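Local coordinates for protein ArtJ (Geobacillus stearothermophilus, PDB 2PVU) that binds the basic amino acids arginine, lysine and histidine and probably delivers them to its cognate ATP-binding cassette transporter, at residues E113-S117 / Y118-D122; E242-K245 / N246-S250; A94-S98 / K99-M103. All coordinates share one frame; numbering follows the deposited sequence.

Contact 1 (E113-S117 / Y118-D122); sequences ERKQS and YDFSD. With LYS (lysine), chain E; SO4 (sulfate ion), chain D.
Tyr118 N donates a hydrogen bond to Arg114 O at 2.9 Å, where the short helix 112-115 gives way to strand 118-120. This helix-to-strand turn lies at the lysine pocket of a family 3 extracellular solute-binding fold. A second backbone donor, Ser117 N, reaches Arg114 O at 3.0 Å, so two N-H groups grip one oxygen. Lys115 O and Tyr118 O both accept from Lys232 NZ, which also makes a salt bridge with Asp119 OD1.

Apolar contacts tie the strand side chains to the turn. The ring of Phe120 meets the helix with its edge: Arg114 CB lies in the ring plane, 3.7 Å from Phe120 CE2. Lys115 CG approaches the same edge, 3.8 Å from Phe120 CD2. With chi1 at -48°, Tyr118 CG is beside its own backbone N, and Ser117 CB lies over one face of the ring in a CH-pi contact, 4.0 Å from the centroid. Tyr118 OH is hydrogen-bonded to Phe93 O, and the ring packs on Leu96 of helix 89-98. Putting an alanine at Tyr118 removes the ring and hydroxyl, which would probably leave Phe93 O without that partner, Ser117 CB without its ring face, and a gap against Leu96.

Polar contacts to the bound lysine come from Arg114. Its chain is extended from CG to NE and carries the guanidinium to the ligand carboxylate, whose carbon lies in the guanidinium plane. Arg114 NH2 donates to lysine O at 2.9 Å. Arg114 NH1 donates to lysine OXT at 2.8 Å with a nearly straight 169° bond, and also to Thr109 O.

Contact 2 (E242-K245 / N246-S250); sequences EALK and NVINS
Val247 N donates to Ala243 O at 2.8 Å and 170°, the straightest of four successive alpha-helical bonds that join 242-245 to 246-250. Asn246 N bonds Glu242 O at 3.0 Å. Ile248 N bonds Leu244 O, and Asn249 N bonds Lys245 O, each pair 2.8 Å apart. This is regular i to i+4 pairing near the C-terminal end of helix 237-249.

The more buried side of the helix is the tight one. Val247 CG2 lies beside its own backbone N and so hangs close to the preceding turn, 3.3 Å from Ala243 O. One residue on, Leu244 CD1 and Ile248 CD1 meet methyl to methyl at 4.0 Å, with Ile248 at the margin of this side. The CG1 of Ile248 lies against Leu244 O, so this side chain covers a carbonyl that is already bonded.

The solvent side is looser. Glu242 starts with CG anti to the backbone N, then bends at chi2 (66°), which swings its carboxylate over toward Asn246. The two flat groups stand almost perpendicular, 89° apart. Glu242 OE2 lies 3.5 Å from both Asn246 OD1 and Asn246 ND2, a loose approach. Lys245 runs extended from CG outward and packs on Asp122, and the amide of Asn249 lies over Lys245 O without a hydrogen bond to it.

Ala243 packs on Val74, Ala77 and Ala78 of helix 66-78, and Val247 on Ala73 of that helix. Val247 and Ile248 also touch Tyr253 of helix 252-261, while Leu244 leans on Tyr124, just ahead of strand 125-134.

Contact 3 (A94-S98 / K99-M103); sequences ASLQS and KEVDM
Ser95 O accepts the backbone N-H of Val101 at 3.2 Å, a bond that is almost straight at hydrogen (177°). The donor comes from above the carbonyl plane, 57° out of it. A weak bond from Lys99 N to Leu96 O, also 3.2 Å, lies beside it. Side chains close the same turn. Val101 CG2 rests 3.7 Å from Ser95 CB, and Val101 CG1 faces Leu96 CD2 at 4.1 Å. Leu96 CD2 also lies over Val101 O, which is buried here and has no polar partner in the model.

Lys99 is the first residue to leave helical geometry, with a positive phi of 65°, and the chain then heads back toward the sheet. The unit is a beta-alpha-beta crossover: helix 89-98 links the parallel strands 82-86 and 103-104, which flank strand 44-48.

A water bridges the side chains of Ser98 and Glu100. It lies 2.7 Å from Ser98 OG and donates to Glu100 OE1, also at 2.7 Å. Ser98 OG sits between its backbone N and carbonyl carbon, which brings it over the Glu100 backbone.

Further out, Leu96 packs on Ile229 and Pro231 of strand 224-231. Val101 touches Ile87 and Val45. Asp102 OD2 accepts Val45 N, and Met103 pairs by backbone with Gly47 of strand 44-48.

Along the chain the order is contact 3, contact 1, contact 2. Contacts 1 and 3 are neighbours, with centres 13 Å apart on the same side of the chain centre. They touch where Tyr118 CE1 packs on Leu96 CB, and a probable hydrogen bond joins Tyr118 OH to Gln97 OE1. Strand 224-231 packs against both. Contact 2 is 21 Å from contact 1, centre to centre, yet Asp122 O meets Leu244 CD2. Contacts 2 and 3 do not touch; their nearest atoms are about 8 Å apart. Contact 1 alone holds a residue that binds the lysine; its Tyr118 meets helix 89-98, and Asp122, at the far end of the segment, meets helix 237-249.

Contact 1 (E113-S117 / Y118-D122)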
ATOM      1  N   GLU A 113      10.207 -10.772   6.396  1.00 23.26           N
ATOM      2  CA  GLU A 113      11.438 -10.003   6.371  1.00 24.40           C
ATOM      3  C   GLU A 113      11.269  -8.656   7.048  1.00 23.36           C
ATOM      4  O   GLU A 113      12.127  -8.243   7.794  1.00 23.18           O
ATOM      5  CB  GLU A 113      11.921  -9.779   4.945  1.00 27.19           C
ATOM      6  CG  GLU A 113      13.331  -9.190   4.934  1.00 32.19           C
ATOM      7  CD  GLU A 113      13.466  -8.119   3.908  1.00 41.91           C
ATOM      8  OE1 GLU A 113      14.190  -8.404   2.923  1.00 47.35           O
ATOM      9  OE2 GLU A 113      12.843  -7.018   4.068  1.00 43.70           O
ATOM     10  N   ARG A 114      10.159  -7.958   6.775  1.00 22.30           N
ATOM     11  CA  ARG A 114       9.893  -6.699   7.467  1.00 22.13           C
ATOM     12  C   ARG A 114       9.675  -6.848   8.970  1.00 22.35           C
ATOM     13  O   ARG A 114      10.014  -5.940   9.716  1.00 21.82           O
ATOM     14  CB  ARG A 114       8.718  -5.977   6.836  1.00 21.86           C
ATOM     15  CG  ARG A 114       9.109  -5.328   5.511  1.00 24.53           C
ATOM     16  CD  ARG A 114       7.857  -4.960   4.722  1.00 21.30           C
ATOM     17  NE  ARG A 114       8.163  -4.316   3.419  1.00 21.23           N
ATOM     18  CZ  ARG A 114       7.241  -3.971   2.521  1.00 29.22           C
ATOM     19  NH1 ARG A 114       5.957  -4.240   2.739  1.00 26.56           N
ATOM     20  NH2 ARG A 114       7.595  -3.358   1.388  1.00 24.90           N
ATOM     21  N   LYS A 115       9.106  -7.971   9.405  1.00 21.95           N
ATOM     22  CA  LYS A 115       8.914  -8.215  10.849  1.00 24.50           C
ATOM     23  C   LYS A 115      10.264  -8.369  11.573  1.00 24.87           C
ATOM     24  O   LYS A 115      10.335  -8.315  12.817  1.00 26.12           O
ATOM     25  CB  LYS A 115       8.048  -9.472  11.080  1.00 24.27           C
ATOM     26  CG  LYS A 115       6.578  -9.269  10.766  1.00 26.96           C
ATOM     27  CD  LYS A 115       5.944 -10.609  10.420  1.00 33.19           C
ATOM     28  CE  LYS A 115       5.095 -11.159  11.484  1.00 39.09           C
ATOM     29  NZ  LYS A 115       4.125 -12.087  10.849  1.00 42.68           N
ATOM     30  N   GLN A 116      11.349  -8.572  10.826  1.00 25.03           N
ATOM     31  CA  GLN A 116      12.668  -8.616  11.461  1.00 25.62           C
ATOM     32  C   GLN A 116      13.077  -7.251  11.998  1.00 25.56           C
ATOM     33  O   GLN A 116      13.853  -7.150  12.954  1.00 25.60           O
ATOM     34  CB  GLN A 116      13.735  -9.094  10.494  1.00 27.66           C
ATOM     35  CG  GLN A 116      13.681 -10.577  10.234  1.00 30.83           C
ATOM     36  CD  GLN A 116      14.723 -10.998   9.216  1.00 36.83           C
ATOM     37  OE1 GLN A 116      15.333 -10.158   8.527  1.00 39.04           O
ATOM     38  NE2 GLN A 116      14.938 -12.298   9.119  1.00 39.72           N
ATOM     39  N   SER A 117      12.548  -6.197  11.385  1.00 24.69           N
ATOM     40  CA  SER A 117      12.972  -4.834  11.699  1.00 25.33           C
ATOM     41  C   SER A 117      11.867  -3.972  12.279  1.00 25.05           C
ATOM     42  O   SER A 117      12.156  -2.958  12.927  1.00 25.18           O
ATOM     43  CB  SER A 117      13.541  -4.154  10.448  1.00 25.40           C
ATOM     44  OG  SER A 117      14.794  -4.720  10.137  1.00 29.21           O
ATOM     45  N   TYR A 118      10.617  -4.354  12.049  1.00 23.32           N
ATOM     46  CA  TYR A 118       9.462  -3.538  12.465  1.00 23.61           C
ATOM     47  C   TYR A 118       8.404  -4.428  13.095  1.00 24.23           C
ATOM     48  O   TYR A 118       8.477  -5.661  12.984  1.00 24.02           O
ATOM     49  CB  TYR A 118       8.824  -2.814  11.263  1.00 24.10           C
ATOM     50  CG  TYR A 118       9.839  -2.107  10.404  1.00 25.07           C
ATOM     51  CD1 TYR A 118      10.364  -0.857  10.776  1.00 26.69           C
ATOM     52  CD2 TYR A 118      10.273  -2.684   9.218  1.00 24.01           C
ATOM     53  CE1 TYR A 118      11.320  -0.199   9.968  1.00 26.93           C
ATOM     54  CE2 TYR A 118      11.230  -2.038   8.407  1.00 27.28           C
ATOM     55  CZ  TYR A 118      11.744  -0.812   8.790  1.00 28.16           C
ATOM     56  OH  TYR A 118      12.677  -0.212   7.957  1.00 30.41           O
ATOM     57  N   ASP A 119       7.446  -3.814  13.782  1.00 22.81           N
ATOM     58  CA  ASP A 119       6.249  -4.521  14.262  1.00 24.40           C
ATOM     59  C   ASP A 119       5.071  -4.093  13.411  1.00 24.30           C
ATOM     60  O   ASP A 119       5.062  -2.963  12.892  1.00 24.93           O
ATOM     61  CB  ASP A 119       5.972  -4.153  15.720  1.00 24.69           C
ATOM     62  CG  ASP A 119       6.866  -4.882  16.688  1.00 28.34           C
ATOM     63  OD1 ASP A 119       7.511  -5.891  16.327  1.00 32.35           O
ATOM     64  OD2 ASP A 119       6.914  -4.434  17.837  1.00 30.90           O
ATOM     65  N   PHE A 120       4.080  -4.974  13.265  1.00 23.97           N
ATOM     66  CA  PHE A 120       2.845  -4.660  12.525  1.00 21.85           C
ATOM     67  C   PHE A 120       1.620  -4.828  13.380  1.00 22.08           C
ATOM     68  O   PHE A 120       1.604  -5.687  14.300  1.00 21.84           O
ATOM     69  CB  PHE A 120       2.684  -5.597  11.308  1.00 23.19           C
ATOM     70  CG  PHE A 120       3.674  -5.317  10.174  1.00 21.78           C
ATOM     71  CD1 PHE A 120       3.380  -4.362   9.223  1.00 19.87           C
ATOM     72  CD2 PHE A 120       4.884  -5.974  10.100  1.00 24.02           C
ATOM     73  CE1 PHE A 120       4.257  -4.077   8.148  1.00 20.85           C
ATOM     74  CE2 PHE A 120       5.782  -5.693   9.025  1.00 22.07           C
ATOM     75  CZ  PHE A 120       5.477  -4.746   8.078  1.00 24.21           C
ATOM     76  N   SER A 121       0.583  -4.043  13.060  1.00 21.37           N
ATOM     77  CA  SER A 121      -0.753  -4.284  13.587  1.00 21.61           C
ATOM     78  C   SER A 121      -1.306  -5.609  13.016  1.00 22.35           C
ATOM     79  O   SER A 121      -0.710  -6.192  12.068  1.00 21.60           O
ATOM     80  CB  SER A 121      -1.691  -3.115  13.191  1.00 20.73           C
ATOM     81  OG  SER A 121      -2.049  -3.171  11.803  1.00 21.64           O
ATOM     82  N   ASP A 122      -2.428  -6.079  13.577  1.00 21.19           N
ATOM     83  CA  ASP A 122      -3.244  -7.099  12.914  1.00 21.39           C
ATOM     84  C   ASP A 122      -3.608  -6.627  11.499  1.00 21.54           C
ATOM     85  O   ASP A 122      -3.677  -5.422  11.245  1.00 21.32           O
ATOM     86  CB  ASP A 122      -4.521  -7.376  13.711  1.00 22.57           C
ATOM     87  CG  ASP A 122      -4.230  -7.913  15.091  1.00 24.42           C
ATOM     88  OD1 ASP A 122      -3.350  -8.794  15.217  1.00 25.87           O
ATOM     89  OD2 ASP A 122      -4.901  -7.481  16.049  1.00 23.00           O
TER
HETATM   90  N   LYS E 301       1.886  -3.366  -0.557  1.00 18.22           N
HETATM   91  CA  LYS E 301       3.201  -3.255  -1.272  1.00 18.47           C
HETATM   92  C   LYS E 301       4.340  -3.275  -0.244  1.00 18.55           C
HETATM   93  O   LYS E 301       5.504  -3.331  -0.612  1.00 18.43           O
HETATM   94  CB  LYS E 301       3.264  -1.955  -2.066  1.00 17.63           C
HETATM   95  CG  LYS E 301       3.084  -0.713  -1.158  1.00 18.32           C
HETATM   96  CD  LYS E 301       3.630   0.562  -1.833  1.00 16.58           C
HETATM   97  CE  LYS E 301       2.990   1.787  -1.197  1.00 21.26           C
HETATM   98  NZ  LYS E 301       3.660   3.099  -1.710  1.00 22.20           N
HETATM   99  OXT LYS E 301       4.105  -3.215   0.983  1.00 18.05           O
HETATM  100  S   SO4 D 254       9.570 -12.178   2.736  1.00 57.68           S
HETATM  101  O1  SO4 D 254      10.024 -10.988   1.998  1.00 55.34           O
HETATM  102  O2  SO4 D 254      10.511 -13.277   2.475  1.00 58.53           O
HETATM  103  O3  SO4 D 254       8.244 -12.620   2.289  1.00 56.13           O
HETATM  104  O4  SO4 D 254       9.544 -11.909   4.163  1.00 54.83           O

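Contact 2 (E242-K245 / N246-S250)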
ATOM      1  N   GLU A 242      -6.356  -3.079  19.421  1.00 20.44           N
ATOM      2  CA  GLU A 242      -7.661  -3.069  20.080  1.00 21.22           C
ATOM      3  C   GLU A 242      -8.599  -2.084  19.351  1.00 21.63           C
ATOM      4  O   GLU A 242      -9.789  -2.385  19.162  1.00 21.91           O
ATOM      5  CB  GLU A 242      -7.518  -2.715  21.576  1.00 20.84           C
ATOM      6  CG  GLU A 242      -8.843  -2.516  22.329  1.00 24.09           C
ATOM      7  CD  GLU A 242      -9.673  -3.793  22.443  1.00 30.71           C
ATOM      8  OE1 GLU A 242      -9.156  -4.906  22.162  1.00 33.57           O
ATOM      9  OE2 GLU A 242     -10.864  -3.679  22.849  1.00 35.80           O
ATOM     10  N   ALA A 243      -8.069  -0.930  18.946  1.00 21.20           N
ATOM     11  CA  ALA A 243      -8.887   0.089  18.270  1.00 20.69           C
ATOM     12  C   ALA A 243      -9.380  -0.425  16.917  1.00 21.27           C
ATOM     13  O   ALA A 243     -10.534  -0.167  16.505  1.00 21.05           O
ATOM     14  CB  ALA A 243      -8.087   1.341  18.065  1.00 21.77           C
ATOM     15  N   LEU A 244      -8.483  -1.081  16.177  1.00 20.81           N
ATOM     16  CA  LEU A 244      -8.884  -1.655  14.890  1.00 21.96           C
ATOM     17  C   LEU A 244     -10.046  -2.665  15.065  1.00 22.12           C
ATOM     18  O   LEU A 244     -11.004  -2.665  14.274  1.00 22.81           O
ATOM     19  CB  LEU A 244      -7.681  -2.348  14.228  1.00 21.53           C
ATOM     20  CG  LEU A 244      -7.898  -3.092  12.891  1.00 24.04           C
ATOM     21  CD1 LEU A 244      -8.456  -2.197  11.779  1.00 21.75           C
ATOM     22  CD2 LEU A 244      -6.594  -3.746  12.403  1.00 22.24           C
ATOM     23  N   LYS A 245      -9.948  -3.508  16.096  1.00 23.23           N
ATOM     24  CA  LYS A 245     -11.017  -4.456  16.466  1.00 24.06           C
ATOM     25  C   LYS A 245     -12.307  -3.729  16.698  1.00 24.21           C
ATOM     26  O   LYS A 245     -13.357  -4.144  16.208  1.00 24.23           O
ATOM     27  CB  LYS A 245     -10.635  -5.274  17.727  1.00 25.13           C
ATOM     28  CG  LYS A 245      -9.675  -6.369  17.386  1.00 29.08           C
ATOM     29  CD  LYS A 245      -9.257  -7.183  18.581  1.00 33.46           C
ATOM     30  CE  LYS A 245      -8.089  -8.123  18.196  1.00 36.42           C
ATOM     31  NZ  LYS A 245      -7.509  -8.799  19.413  1.00 38.34           N
ATOM     32  N   ASN A 246     -12.214  -2.650  17.469  1.00 25.14           N
ATOM     33  CA  ASN A 246     -13.377  -1.820  17.801  1.00 26.04           C
ATOM     34  C   ASN A 246     -13.988  -1.174  16.549  1.00 25.88           C
ATOM     35  O   ASN A 246     -15.201  -1.239  16.340  1.00 26.08           O
ATOM     36  CB  ASN A 246     -13.005  -0.807  18.883  1.00 26.91           C
ATOM     37  CG  ASN A 246     -12.769  -1.477  20.285  1.00 33.53           C
ATOM     38  OD1 ASN A 246     -12.127  -0.887  21.185  1.00 38.67           O
ATOM     39  ND2 ASN A 246     -13.293  -2.705  20.467  1.00 35.77           N
ATOM     40  N   VAL A 247     -13.136  -0.608  15.691  1.00 25.63           N
ATOM     41  CA  VAL A 247     -13.555  -0.066  14.375  1.00 24.71           C
ATOM     42  C   VAL A 247     -14.225  -1.096  13.446  1.00 24.67           C
ATOM     43  O   VAL A 247     -15.238  -0.792  12.793  1.00 24.26           O
ATOM     44  CB  VAL A 247     -12.383   0.679  13.671  1.00 25.09           C
ATOM     45  CG1 VAL A 247     -12.725   1.052  12.194  1.00 23.22           C
ATOM     46  CG2 VAL A 247     -12.047   1.946  14.470  1.00 25.21           C
ATOM     47  N   ILE A 248     -13.672  -2.301  13.382  1.00 24.38           N
ATOM     48  CA  ILE A 248     -14.308  -3.372  12.620  1.00 25.12           C
ATOM     49  C   ILE A 248     -15.635  -3.791  13.266  1.00 25.65           C
ATOM     50  O   ILE A 248     -16.671  -3.875  12.593  1.00 25.47           O
ATOM     51  CB  ILE A 248     -13.386  -4.585  12.448  1.00 25.26           C
ATOM     52  CG1 ILE A 248     -12.184  -4.214  11.538  1.00 24.37           C
ATOM     53  CG2 ILE A 248     -14.207  -5.805  11.915  1.00 25.19           C
ATOM     54  CD1 ILE A 248     -11.039  -5.211  11.536  1.00 26.64           C
ATOM     55  N   ASN A 249     -15.622  -4.010  14.579  1.00 26.58           N
ATOM     56  CA  ASN A 249     -16.833  -4.433  15.284  1.00 26.48           C
ATOM     57  C   ASN A 249     -18.026  -3.496  15.150  1.00 26.51           C
ATOM     58  O   ASN A 249     -19.161  -3.958  15.073  1.00 26.98           O
ATOM     59  CB  ASN A 249     -16.548  -4.663  16.764  1.00 27.62           C
ATOM     60  CG  ASN A 249     -15.732  -5.895  17.005  1.00 28.04           C
ATOM     61  OD1 ASN A 249     -15.493  -6.668  16.100  1.00 30.28           O
ATOM     62  ND2 ASN A 249     -15.314  -6.090  18.239  1.00 32.21           N
ATOM     63  N   SER A 250     -17.769  -2.187  15.142  1.00 26.24           N
ATOM     64  CA  SER A 250     -18.836  -1.178  15.142  1.00 26.71           C
ATOM     65  C   SER A 250     -19.484  -0.961  13.757  1.00 26.30           C
ATOM     66  O   SER A 250     -20.513  -0.298  13.658  1.00 26.58           O
ATOM     67  CB  SER A 250     -18.283   0.157  15.681  1.00 27.43           C
ATOM     68  OG  SER A 250     -17.370   0.730  14.748  1.00 25.82           O
TER

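Contact 3 (A94-S98 / K99-M103)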
ATOM      1  N   ALA A  94      13.132   4.476   6.770  1.00 23.33           N
ATOM      2  CA  ALA A  94      14.280   5.036   7.462  1.00 23.31           C
ATOM      3  C   ALA A  94      13.888   5.697   8.778  1.00 23.49           C
ATOM      4  O   ALA A  94      14.576   5.506   9.778  1.00 22.58           O
ATOM      5  CB  ALA A  94      15.025   6.029   6.568  1.00 24.29           C
ATOM      6  N   SER A  95      12.777   6.447   8.768  1.00 22.19           N
ATOM      7  CA  SER A  95      12.267   7.195   9.915  1.00 22.44           C
ATOM      8  C   SER A  95      11.629   6.311  10.983  1.00 21.46           C
ATOM      9  O   SER A  95      11.633   6.669  12.158  1.00 22.93           O
ATOM     10  CB  SER A  95      11.217   8.200   9.425  1.00 23.57           C
ATOM     11  OG  SER A  95      11.890   9.285   8.804  1.00 26.67           O
ATOM     12  N   LEU A  96      11.083   5.173  10.582  1.00 20.83           N
ATOM     13  CA  LEU A  96      10.619   4.166  11.540  1.00 20.09           C
ATOM     14  C   LEU A  96      11.812   3.575  12.257  1.00 21.16           C
ATOM     15  O   LEU A  96      11.773   3.372  13.485  1.00 22.50           O
ATOM     16  CB  LEU A  96       9.802   3.033  10.867  1.00 19.44           C
ATOM     17  CG  LEU A  96       8.411   3.496  10.392  1.00 20.10           C
ATOM     18  CD1 LEU A  96       7.880   2.570   9.317  1.00 23.55           C
ATOM     19  CD2 LEU A  96       7.460   3.569  11.591  1.00 22.28           C
ATOM     20  N   GLN A  97      12.877   3.325  11.525  1.00 22.17           N
ATOM     21  CA  GLN A  97      14.082   2.775  12.149  1.00 24.70           C
ATOM     22  C   GLN A  97      14.739   3.732  13.202  1.00 24.72           C
ATOM     23  O   GLN A  97      15.157   3.286  14.274  1.00 24.43           O
ATOM     24  CB  GLN A  97      15.110   2.380  11.082  1.00 24.70           C
ATOM     25  CG  GLN A  97      14.747   1.175  10.200  1.00 28.18           C
ATOM     26  CD  GLN A  97      15.983   0.418   9.632  1.00 31.16           C
ATOM     27  OE1 GLN A  97      15.835  -0.488   8.788  1.00 41.58           O
ATOM     28  NE2 GLN A  97      17.185   0.772  10.099  1.00 37.89           N
ATOM     29  N   SER A  98      14.820   5.022  12.886  1.00 24.27           N
ATOM     30  CA  SER A  98      15.340   6.030  13.810  1.00 24.67           C
ATOM     31  C   SER A  98      14.337   6.433  14.908  1.00 24.68           C
ATOM     32  O   SER A  98      14.709   7.131  15.889  1.00 24.07           O
ATOM     33  CB  SER A  98      15.727   7.272  13.017  1.00 25.21           C
ATOM     34  OG  SER A  98      14.551   7.897  12.508  1.00 26.32           O
ATOM     35  N   LYS A  99      13.086   5.996  14.745  1.00 24.34           N
ATOM     36  CA  LYS A  99      11.923   6.360  15.584  1.00 25.06           C
ATOM     37  C   LYS A  99      11.549   7.852  15.493  1.00 25.14           C
ATOM     38  O   LYS A  99      10.817   8.375  16.348  1.00 24.95           O
ATOM     39  CB  LYS A  99      12.066   5.906  17.057  1.00 26.33           C
ATOM     40  CG  LYS A  99      12.447   4.438  17.252  1.00 27.17           C
ATOM     41  CD  LYS A  99      12.686   4.132  18.733  1.00 28.66           C
ATOM     42  CE  LYS A  99      13.167   2.708  18.957  1.00 36.71           C
ATOM     43  NZ  LYS A  99      14.005   2.628  20.217  1.00 40.04           N
ATOM     44  N   GLU A 100      11.996   8.527  14.430  1.00 23.86           N
ATOM     45  CA  GLU A 100      11.514   9.887  14.183  1.00 25.15           C
ATOM     46  C   GLU A 100      10.021   9.883  13.849  1.00 24.36           C
ATOM     47  O   GLU A 100       9.297  10.843  14.149  1.00 24.47           O
ATOM     48  CB  GLU A 100      12.318  10.590  13.076  1.00 25.47           C
ATOM     49  CG  GLU A 100      12.038  12.098  13.099  1.00 27.38           C
ATOM     50  CD  GLU A 100      12.907  12.899  12.162  1.00 28.58           C
ATOM     51  OE1 GLU A 100      13.686  12.308  11.375  1.00 31.33           O
ATOM     52  OE2 GLU A 100      12.786  14.146  12.222  1.00 30.89           O
ATOM     53  N   VAL A 101       9.554   8.792  13.235  1.00 23.10           N
ATOM     54  CA  VAL A 101       8.152   8.591  13.014  1.00 22.60           C
ATOM     55  C   VAL A 101       7.732   7.439  13.948  1.00 21.66           C
ATOM     56  O   VAL A 101       8.497   6.460  14.114  1.00 22.43           O
ATOM     57  CB  VAL A 101       7.947   8.309  11.504  1.00 23.49           C
ATOM     58  CG1 VAL A 101       6.719   7.565  11.231  1.00 24.83           C
ATOM     59  CG2 VAL A 101       8.016   9.612  10.720  1.00 23.54           C
ATOM     60  N   ASP A 102       6.565   7.570  14.577  1.00 20.08           N
ATOM     61  CA  ASP A 102       6.112   6.603  15.583  1.00 19.98           C
ATOM     62  C   ASP A 102       5.342   5.412  14.977  1.00 20.18           C
ATOM     63  O   ASP A 102       5.177   4.367  15.629  1.00 19.65           O
ATOM     64  CB  ASP A 102       5.195   7.290  16.592  1.00 19.63           C
ATOM     65  CG  ASP A 102       5.916   8.366  17.376  1.00 20.00           C
ATOM     66  OD1 ASP A 102       7.053   8.113  17.840  1.00 21.26           O
ATOM     67  OD2 ASP A 102       5.366   9.470  17.460  1.00 21.13           O
ATOM     68  N   MET A 103       4.839   5.608  13.775  1.00 20.96           N
ATOM     69  CA  MET A 103       3.830   4.723  13.183  1.00 22.64           C
ATOM     70  C   MET A 103       3.754   5.029  11.706  1.00 21.57           C
ATOM     71  O   MET A 103       4.042   6.171  11.288  1.00 22.38           O
ATOM     72  CB  MET A 103       2.457   5.075  13.813  1.00 23.09           C
ATOM     73  CG  MET A 103       1.337   4.142  13.411  1.00 27.32           C
ATOM     74  SD  MET A 103      -0.142   4.622  14.324  1.00 25.62           S
ATOM     75  CE  MET A 103      -1.281   3.498  13.532  1.00 25.24           C
TER
HETATM   76  O   HOH W   1      15.115   9.993  10.979  1.00 32.05           O